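Local coordinates for polymerase X (Deinococcus radiodurans, PDB 2W9M), which probably extends DNA by templated addition of deoxyribonucleotides, as a family X polymerase that also carries a zinc-binding PHP domain, at residues D434-H448 against Y468-N482. Numbering follows the deposited sequence.
Sequences DAARQTERLIRAVSH and YALDLDAVLGACEAN
Over one face of the Tyr468 ring lies the Gln438 carboxamide, the two planes 33° apart. Leu470 CD1 sits at the ring's edge, in plane, while Leu442 CD1 approaches obliquely, 3.9 Å from Tyr468 CE2. The same ring meets Phe431 edge-to-face, is bonded through OH to Ala457 O, and lies about 5 Å, side chain to side chain, from the zinc ligand His456. The Arg441 guanidinium has Gln438 at its edge, in plane, its NH1 donating to Gln438 OE1 at 2.7 Å on a lone pair. Gln438 reaches the ring because its CG stands anti to the backbone N and the chain then bends at chi2. Its amide rotation is fixed from both ends, since NE2 donates to Asn430 O and to a water that also bonds Ala469 O. Thr439 OG1 joins the two backbones, accepting from Asp471 N at 2.9 Å (162°, nearly straight) and donating to Ala435 O. Beyond it the contact is apolar: both methyls of Val475 press on Leu442 CB from the same side, and Ala478 CB touches both Ile443 CG2 and Val446 CG2, the latter 3.7 Å away. At the far end Asn482 ND2 donates to Val446 O (3.0 Å) and His448 O (2.9 Å), both bonds clearly bent, tying the backbone after helix 435-446 to the end of segment 468-482. With an alanine here, the carbonyls of Val446 and His448 would probably lose their shared donor, and the two chain ends their link. Helices 435-446 and 472-482 run nearly parallel, axes 12° apart and 8.7 Å at closest approach, consistent with neighbouring outer helices of the distorted (beta/alpha)7 barrel of PHP domains. Leu442, Val446 and Cys479 rest on Leu454 of the intervening strand 453-454, and helix 499-505 meets Leu472 and Leu476.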
loop_
_atom_site.group_PDB
_atom_site.type_symbol
_atom_site.label_atom_id
_atom_site.label_comp_id
_atom_site.label_asym_id
_atom_site.label_seq_id
_atom_site.Cartn_x
_atom_site.Cartn_y
_atom_site.Cartn_z
ATOM N N ASP A 434 -24.307 2.573 6.605
ATOM C CA ASP A 434 -24.185 3.380 7.816
ATOM C C ASP A 434 -23.234 2.715 8.809
ATOM O O ASP A 434 -23.038 1.500 8.766
ATOM C CB ASP A 434 -25.554 3.621 8.460
ATOM C CG ASP A 434 -26.420 2.375 8.481
ATOM O OD1 ASP A 434 -26.800 1.934 9.590
ATOM O OD2 ASP A 434 -26.721 1.836 7.391
ATOM N N ALA A 435 -22.649 3.514 9.699
ATOM C CA ALA A 435 -21.645 3.018 10.634
ATOM C C ALA A 435 -22.070 1.750 11.379
ATOM O O ALA A 435 -21.316 0.779 11.442
ATOM C CB ALA A 435 -21.252 4.107 11.618
ATOM N N ALA A 436 -23.275 1.759 11.942
ATOM C CA ALA A 436 -23.740 0.643 12.765
ATOM C C ALA A 436 -23.937 -0.651 11.970
ATOM O O ALA A 436 -23.682 -1.747 12.475
ATOM C CB ALA A 436 -25.015 1.020 13.505
ATOM N N ARG A 437 -24.396 -0.524 10.730
ATOM C CA ARG A 437 -24.534 -1.685 9.857
ATOM C C ARG A 437 -23.173 -2.232 9.426
ATOM O O ARG A 437 -22.978 -3.445 9.337
ATOM C CB ARG A 437 -25.391 -1.343 8.637
ATOM C CG ARG A 437 -26.808 -1.894 8.707
ATOM C CD ARG A 437 -26.896 -3.243 8.002
ATOM N NE ARG A 437 -27.432 -3.116 6.647
ATOM C CZ ARG A 437 -27.114 -3.918 5.633
ATOM N NH1 ARG A 437 -26.240 -4.900 5.814
ATOM N NH2 ARG A 437 -27.660 -3.729 4.436
ATOM N N GLN A 438 -22.235 -1.328 9.166
ATOM C CA GLN A 438 -20.901 -1.700 8.714
ATOM C C GLN A 438 -20.127 -2.405 9.824
ATOM O O GLN A 438 -19.435 -3.396 9.582
ATOM C CB GLN A 438 -20.135 -0.459 8.251
ATOM C CG GLN A 438 -18.859 -0.770 7.485
ATOM C CD GLN A 438 -19.125 -1.145 6.041
ATOM O OE1 GLN A 438 -19.151 -2.322 5.689
ATOM N NE2 GLN A 438 -19.334 -0.140 5.197
ATOM N N THR A 439 -20.241 -1.881 11.040
ATOM C CA THR A 439 -19.587 -2.480 12.195
ATOM C C THR A 439 -20.092 -3.900 12.451
ATOM O O THR A 439 -19.298 -4.820 12.666
ATOM C CB THR A 439 -19.800 -1.629 13.461
ATOM O OG1 THR A 439 -19.184 -0.348 13.279
ATOM C CG2 THR A 439 -19.189 -2.311 14.676
ATOM N N GLU A 440 -21.411 -4.073 12.430
ATOM C CA GLU A 440 -22.016 -5.386 12.636
ATOM C C GLU A 440 -21.536 -6.367 11.570
ATOM O O GLU A 440 -21.285 -7.536 11.852
ATOM C CB GLU A 440 -23.543 -5.280 12.607
ATOM C CG GLU A 440 -24.272 -6.584 12.896
ATOM C CD GLU A 440 -25.784 -6.447 12.788
ATOM O OE1 GLU A 440 -26.423 -7.350 12.203
ATOM O OE2 GLU A 440 -26.334 -5.437 13.283
ATOM N N ARG A 441 -21.404 -5.867 10.346
ATOM C CA ARG A 441 -20.940 -6.660 9.215
ATOM C C ARG A 441 -19.555 -7.254 9.467
ATOM O O ARG A 441 -19.341 -8.454 9.296
ATOM C CB ARG A 441 -20.915 -5.783 7.961
ATOM C CG ARG A 441 -20.229 -6.386 6.747
ATOM C CD ARG A 441 -20.035 -5.307 5.687
ATOM N NE ARG A 441 -19.879 -5.837 4.336
ATOM C CZ ARG A 441 -19.591 -5.085 3.278
ATOM N NH1 ARG A 441 -19.423 -3.779 3.424
ATOM N NH2 ARG A 441 -19.469 -5.632 2.076
ATOM N N LEU A 442 -18.620 -6.410 9.884
ATOM C CA LEU A 442 -17.241 -6.840 10.090
ATOM C C LEU A 442 -17.056 -7.682 11.354
ATOM O O LEU A 442 -16.247 -8.614 11.368
ATOM C CB LEU A 442 -16.299 -5.630 10.080
ATOM C CG LEU A 442 -15.899 -5.194 8.665
ATOM C CD1 LEU A 442 -15.859 -3.694 8.523
ATOM C CD2 LEU A 442 -14.565 -5.809 8.281
ATOM N N ILE A 443 -17.802 -7.361 12.408
ATOM C CA ILE A 443 -17.777 -8.168 13.626
ATOM C C ILE A 443 -18.218 -9.592 13.312
ATOM O O ILE A 443 -17.626 -10.560 13.794
ATOM C CB ILE A 443 -18.697 -7.596 14.709
ATOM C CG1 ILE A 443 -18.114 -6.310 15.282
ATOM C CG2 ILE A 443 -18.885 -8.602 15.826
ATOM C CD1 ILE A 443 -18.997 -5.658 16.309
ATOM N N ARG A 444 -19.261 -9.704 12.496
ATOM C CA ARG A 444 -19.782 -10.993 12.061
ATOM C C ARG A 444 -18.735 -11.786 11.279
ATOM O O ARG A 444 -18.564 -12.985 11.497
ATOM C CB ARG A 444 -21.032 -10.781 11.204
ATOM C CG ARG A 444 -21.464 -11.987 10.380
ATOM C CD ARG A 444 -22.696 -12.648 10.967
ATOM N NE ARG A 444 -23.730 -12.830 9.950
ATOM C CZ ARG A 444 -24.015 -13.990 9.367
ATOM N NH1 ARG A 444 -23.352 -15.088 9.706
ATOM N NH2 ARG A 444 -24.972 -14.049 8.448
ATOM N N ALA A 445 -18.027 -11.111 10.378
ATOM C CA ALA A 445 -17.039 -11.774 9.530
ATOM C C ALA A 445 -15.791 -12.223 10.290
ATOM O O ALA A 445 -15.280 -13.311 10.042
ATOM C CB ALA A 445 -16.655 -10.878 8.366
ATOM N N VAL A 446 -15.297 -11.392 11.204
ATOM C CA VAL A 446 -14.098 -11.741 11.965
ATOM C C VAL A 446 -14.409 -12.719 13.094
ATOM O O VAL A 446 -13.505 -13.196 13.775
ATOM C CB VAL A 446 -13.383 -10.494 12.545
ATOM C CG1 VAL A 446 -12.883 -9.588 11.425
ATOM C CG2 VAL A 446 -14.307 -9.735 13.483
ATOM N N SER A 447 -15.691 -13.019 13.283
ATOM C CA SER A 447 -16.115 -13.970 14.308
ATOM C C SER A 447 -16.292 -15.379 13.742
ATOM O O SER A 447 -16.610 -16.316 14.475
ATOM C CB SER A 447 -17.423 -13.510 14.959
ATOM O OG SER A 447 -17.226 -12.376 15.791
ATOM N N HIS A 448 -16.096 -15.520 12.434
ATOM C CA HIS A 448 -16.261 -16.808 11.763
ATOM C C HIS A 448 -15.227 -17.793 12.304
ATOM O O HIS A 448 -14.112 -17.405 12.633
ATOM C CB HIS A 448 -16.108 -16.627 10.250
ATOM C CG HIS A 448 -16.537 -17.811 9.440
ATOM N ND1 HIS A 448 -15.776 -18.957 9.329
ATOM C CD2 HIS A 448 -17.633 -18.014 8.670
ATOM C CE1 HIS A 448 -16.395 -19.819 8.542
ATOM N NE2 HIS A 448 -17.523 -19.270 8.129
ATOM N N TYR A 468 -14.381 3.465 4.874
ATOM C CA TYR A 468 -15.799 3.504 5.210
ATOM C C TYR A 468 -15.987 3.830 6.683
ATOM O O TYR A 468 -15.088 3.615 7.500
ATOM C CB TYR A 468 -16.507 2.188 4.848
ATOM C CG TYR A 468 -15.657 0.945 5.002
ATOM C CD1 TYR A 468 -15.210 0.243 3.889
ATOM C CD2 TYR A 468 -15.301 0.473 6.262
ATOM C CE1 TYR A 468 -14.432 -0.892 4.024
ATOM C CE2 TYR A 468 -14.525 -0.663 6.406
ATOM C CZ TYR A 468 -14.093 -1.340 5.284
ATOM O OH TYR A 468 -13.317 -2.467 5.430
ATOM N N ALA A 469 -17.162 4.357 7.013
ATOM C CA ALA A 469 -17.499 4.700 8.386
ATOM C C ALA A 469 -17.801 3.447 9.203
ATOM O O ALA A 469 -18.744 2.712 8.902
ATOM C CB ALA A 469 -18.690 5.652 8.408
ATOM N N LEU A 470 -16.994 3.205 10.231
ATOM C CA LEU A 470 -17.227 2.083 11.138
ATOM C C LEU A 470 -16.616 2.367 12.506
ATOM O O LEU A 470 -15.879 3.339 12.680
ATOM C CB LEU A 470 -16.660 0.773 10.566
ATOM C CG LEU A 470 -15.182 0.459 10.830
ATOM C CD1 LEU A 470 -14.825 -0.928 10.323
ATOM C CD2 LEU A 470 -14.276 1.512 10.204
ATOM N N ASP A 471 -16.937 1.514 13.473
ATOM C CA ASP A 471 -16.382 1.618 14.815
ATOM C C ASP A 471 -15.217 0.648 14.970
ATOM O O ASP A 471 -15.396 -0.489 15.405
ATOM C CB ASP A 471 -17.458 1.314 15.855
ATOM C CG ASP A 471 -16.924 1.351 17.271
ATOM O OD1 ASP A 471 -15.829 1.923 17.486
ATOM O OD2 ASP A 471 -17.601 0.811 18.171
ATOM N N LEU A 472 -14.021 1.109 14.620
ATOM C CA LEU A 472 -12.860 0.232 14.550
ATOM C C LEU A 472 -12.626 -0.540 15.849
ATOM O O LEU A 472 -12.340 -1.738 15.822
ATOM C CB LEU A 472 -11.611 1.025 14.171
ATOM C CG LEU A 472 -10.712 0.460 13.068
ATOM C CD1 LEU A 472 -9.258 0.780 13.377
ATOM C CD2 LEU A 472 -10.890 -1.037 12.881
ATOM N N ASP A 473 -12.755 0.140 16.984
ATOM C CA ASP A 473 -12.498 -0.485 18.284
ATOM C C ASP A 473 -13.407 -1.682 18.561
ATOM O O ASP A 473 -12.964 -2.691 19.113
ATOM C CB ASP A 473 -12.602 0.539 19.419
ATOM C CG ASP A 473 -11.337 1.372 19.574
ATOM O OD1 ASP A 473 -11.247 2.156 20.548
ATOM O OD2 ASP A 473 -10.427 1.237 18.725
ATOM N N ALA A 474 -14.676 -1.567 18.183
ATOM C CA ALA A 474 -15.605 -2.683 18.308
ATOM C C ALA A 474 -15.143 -3.859 17.450
ATOM O O ALA A 474 -15.121 -5.005 17.910
ATOM C CB ALA A 474 -17.006 -2.255 17.906
ATOM N N VAL A 475 -14.772 -3.570 16.204
ATOM C CA VAL A 475 -14.336 -4.612 15.278
ATOM C C VAL A 475 -13.061 -5.292 15.767
ATOM O O VAL A 475 -12.975 -6.520 15.784
ATOM C CB VAL A 475 -14.103 -4.067 13.856
ATOM C CG1 VAL A 475 -13.572 -5.168 12.955
ATOM C CG2 VAL A 475 -15.390 -3.495 13.292
ATOM N N LEU A 476 -12.081 -4.489 16.170
ATOM C CA LEU A 476 -10.821 -5.018 16.684
ATOM C C LEU A 476 -11.043 -5.865 17.934
ATOM O O LEU A 476 -10.374 -6.878 18.133
ATOM C CB LEU A 476 -9.831 -3.885 16.968
ATOM C CG LEU A 476 -9.300 -3.134 15.749
ATOM C CD1 LEU A 476 -8.182 -2.180 16.142
ATOM C CD2 LEU A 476 -8.813 -4.113 14.696
ATOM N N GLY A 477 -11.986 -5.448 18.772
ATOM C CA GLY A 477 -12.353 -6.218 19.947
ATOM C C GLY A 477 -12.859 -7.590 19.542
ATOM O O GLY A 477 -12.515 -8.600 20.160
ATOM N N ALA A 478 -13.670 -7.626 18.489
ATOM C CA ALA A 478 -14.187 -8.883 17.963
ATOM C C ALA A 478 -13.060 -9.765 17.424
ATOM O O ALA A 478 -13.135 -10.992 17.492
ATOM C CB ALA A 478 -15.224 -8.624 16.899
ATOM N N CYS A 479 -12.011 -9.138 16.898
ATOM C CA CYS A 479 -10.844 -9.880 16.423
ATOM C C CYS A 479 -10.129 -10.528 17.598
ATOM O O CYS A 479 -9.754 -11.701 17.543
ATOM C CB CYS A 479 -9.869 -8.960 15.681
ATOM S SG CYS A 479 -10.418 -8.433 14.047
ATOM N N GLU A 480 -9.939 -9.749 18.657
ATOM C CA GLU A 480 -9.263 -10.228 19.853
ATOM C C GLU A 480 -10.006 -11.420 20.448
ATOM O O GLU A 480 -9.392 -12.409 20.846
ATOM C CB GLU A 480 -9.157 -9.107 20.888
ATOM C CG GLU A 480 -8.456 -9.514 22.173
ATOM C CD GLU A 480 -8.514 -8.433 23.239
ATOM O OE1 GLU A 480 -9.463 -7.620 23.211
ATOM O OE2 GLU A 480 -7.611 -8.399 24.103
ATOM N N ALA A 481 -11.331 -11.318 20.489
ATOM C CA ALA A 481 -12.177 -12.344 21.090
ATOM C C ALA A 481 -12.172 -13.641 20.289
ATOM O O ALA A 481 -12.422 -14.716 20.831
ATOM C CB ALA A 481 -13.607 -11.832 21.250
ATOM N N ASN A 482 -11.893 -13.540 18.995
ATOM C CA ASN A 482 -11.860 -14.722 18.146
ATOM C C ASN A 482 -10.440 -15.121 17.763
ATOM O O ASN A 482 -10.231 -16.078 17.026
ATOM C CB ASN A 482 -12.703 -14.510 16.890
ATOM C CG ASN A 482 -13.175 -15.817 16.284
ATOM O OD1 ASN A 482 -13.563 -16.739 17.002
ATOM N ND2 ASN A 482 -13.154 -15.902 14.956
HETATM O O HOH W 1 -19.416 2.532 6.166
#